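Local atomic coordinates of pyoverdine biosynthesis protein PvcB (Pseudomonas aeruginosa, PDB entry 3EAT), a protein that probably catalyses the iron- and 2-oxoglutarate-dependent oxidation of tyrosine isonitrile to its unsaturated derivative, a step in the biosynthesis of paerucumarin. Residues A181-R186 / P193-C198. Numbering follows the deposited sequence.
Sequences APIVER and PILRFC
Glu-185 and Ile-194 form the hydrogen-bonded pair of a short, twisted antiparallel hairpin, and the side chains divide between its two faces. Glu-185 N gives a nearly straight bond to Ile-194 O (2.9 Å), and Ile-194 N returns one to Glu-185 O. Past the paired residues, Arg-196 N adds a further backbone bond to Ile-183 O, its N-H...O angle a more bent 145°. On the face of Val-184 and Leu-195, the leucine does most of the touching through one methyl: CD2 lies 3.8 Å from Val-184 CG2, also meets Ile-183 CG2, and sits beside Ile-183 O at 3.4 Å. On the face of Glu-185 and Ile-194, Glu-185 CB meets Ile-194 CG1; Arg-196, just past the strand, crosses Glu-185 at about a right angle, Arg-196 CG lying 3.9 Å from Glu-185 CB, while their charged ends part. The glutamate has CG anti to its N (chi1 -179°) and bends at chi2; OE2 thereby accepts Arg-186 N, and OE1 is hydrogen-bonded to His-289 NE2. The arginine chain, bent at chi2 and chi3, folds back until NE reaches Leu-195 O (2.6 Å), which lies almost in the guanidinium plane. Leu-259 O and Asn-256 O receive NH2 and NH1, and Trp-113 adds a cation-pi contact, so several partners fix the guanidinium. Farther along, Ile-183 lies alongside Phe-197, Ile-183 CD1 approaching the ring obliquely, 3.6 Å from Phe-197 CD1, and a water bridges Ala-181 O and Arg-196 O. In this TauD/TfdA-family dioxygenase, Arg-196 and Phe-197 each come within about 8 Å, side chain to side chain, of a probable iron ligand, His-261 and His-112 respectively. Leu-231 of helix 224-235 packs on Ile-183 and Leu-195, Leu-150 of helix 146-152 on Pro-193 and Leu-195, while Ala-181 ties strand 178-182 to strand 165-169 through Gly-166.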
# COMPACT_ATOMS: atom_id res chain seq x y z
N ALA A 181 -30.56 -4.58 12.51
CA ALA A 181 -29.66 -5.25 11.57
C ALA A 181 -29.91 -6.75 11.51
O ALA A 181 -30.15 -7.37 12.54
CB ALA A 181 -28.19 -4.99 11.94
N PRO A 182 -29.79 -7.35 10.30
CA PRO A 182 -29.73 -8.83 10.27
C PRO A 182 -28.50 -9.32 11.06
O PRO A 182 -27.48 -8.63 11.12
CB PRO A 182 -29.55 -9.15 8.78
CG PRO A 182 -29.92 -7.90 8.03
CD PRO A 182 -29.68 -6.74 8.96
N ILE A 183 -28.61 -10.49 11.69
CA ILE A 183 -27.49 -11.06 12.42
C ILE A 183 -26.35 -11.37 11.44
O ILE A 183 -25.19 -11.07 11.71
CB ILE A 183 -27.90 -12.34 13.18
CG1 ILE A 183 -28.90 -12.02 14.30
CG2 ILE A 183 -26.67 -13.10 13.69
CD1 ILE A 183 -28.34 -11.23 15.49
N VAL A 184 -26.71 -11.97 10.31
CA VAL A 184 -25.75 -12.27 9.25
C VAL A 184 -25.85 -11.16 8.24
O VAL A 184 -26.90 -10.93 7.63
CB VAL A 184 -26.00 -13.65 8.59
CG1 VAL A 184 -25.07 -13.87 7.39
CG2 VAL A 184 -25.83 -14.78 9.61
N GLU A 185 -24.74 -10.47 8.06
CA GLU A 185 -24.70 -9.31 7.20
C GLU A 185 -23.57 -9.50 6.17
O GLU A 185 -22.82 -10.49 6.22
CB GLU A 185 -24.54 -8.09 8.11
CG GLU A 185 -24.51 -6.74 7.46
CD GLU A 185 -25.79 -6.38 6.73
OE1 GLU A 185 -26.69 -5.78 7.38
OE2 GLU A 185 -25.87 -6.65 5.51
N ARG A 186 -23.49 -8.60 5.20
CA ARG A 186 -22.33 -8.51 4.33
C ARG A 186 -21.50 -7.29 4.75
O ARG A 186 -22.05 -6.27 5.19
CB ARG A 186 -22.76 -8.41 2.87
CG ARG A 186 -23.57 -7.17 2.53
CD ARG A 186 -23.68 -7.01 1.04
NE ARG A 186 -24.42 -5.80 0.66
CZ ARG A 186 -25.69 -5.79 0.23
NH1 ARG A 186 -26.38 -6.92 0.13
NH2 ARG A 186 -26.26 -4.65 -0.11
N PRO A 193 -18.96 -12.08 4.09
CA PRO A 193 -19.90 -12.31 5.20
C PRO A 193 -19.36 -11.90 6.58
O PRO A 193 -18.23 -12.21 6.94
CB PRO A 193 -20.15 -13.82 5.13
CG PRO A 193 -19.85 -14.19 3.68
CD PRO A 193 -18.65 -13.33 3.37
N ILE A 194 -20.18 -11.17 7.33
CA ILE A 194 -19.85 -10.77 8.68
C ILE A 194 -21.08 -10.98 9.58
O ILE A 194 -22.17 -11.31 9.09
CB ILE A 194 -19.40 -9.29 8.75
CG1 ILE A 194 -20.52 -8.35 8.24
CG2 ILE A 194 -18.09 -9.08 7.96
CD1 ILE A 194 -20.31 -6.87 8.62
N LEU A 195 -20.89 -10.81 10.89
CA LEU A 195 -22.01 -10.72 11.81
C LEU A 195 -22.19 -9.29 12.32
O LEU A 195 -21.21 -8.58 12.62
CB LEU A 195 -21.87 -11.70 12.99
CG LEU A 195 -21.78 -13.21 12.66
CD1 LEU A 195 -21.58 -14.04 13.91
CD2 LEU A 195 -23.01 -13.70 11.90
N ARG A 196 -23.44 -8.86 12.38
CA ARG A 196 -23.81 -7.70 13.19
C ARG A 196 -24.78 -8.18 14.26
O ARG A 196 -25.87 -8.68 13.96
CB ARG A 196 -24.39 -6.56 12.34
CG ARG A 196 -23.46 -6.00 11.27
CD ARG A 196 -22.31 -5.16 11.83
NE ARG A 196 -21.18 -5.97 12.27
CZ ARG A 196 -19.99 -5.48 12.66
NH1 ARG A 196 -19.77 -4.16 12.68
NH2 ARG A 196 -19.02 -6.31 13.02
N PHE A 197 -24.37 -8.04 15.50
CA PHE A 197 -25.09 -8.59 16.63
C PHE A 197 -24.74 -7.70 17.81
O PHE A 197 -23.56 -7.44 18.06
CB PHE A 197 -24.63 -10.03 16.87
CG PHE A 197 -25.11 -10.67 18.16
CD1 PHE A 197 -26.46 -10.66 18.52
CD2 PHE A 197 -24.20 -11.32 19.00
CE1 PHE A 197 -26.89 -11.27 19.71
CE2 PHE A 197 -24.62 -11.94 20.18
CZ PHE A 197 -25.96 -11.91 20.54
N CYS A 198 -25.75 -7.20 18.49
CA CYS A 198 -25.54 -6.54 19.76
C CYS A 198 -25.99 -7.49 20.87
O CYS A 198 -27.16 -7.84 20.95
CB CYS A 198 -26.29 -5.21 19.80
SG CYS A 198 -25.96 -4.28 21.28
O HOH W 1 -28.42 -7.61 14.58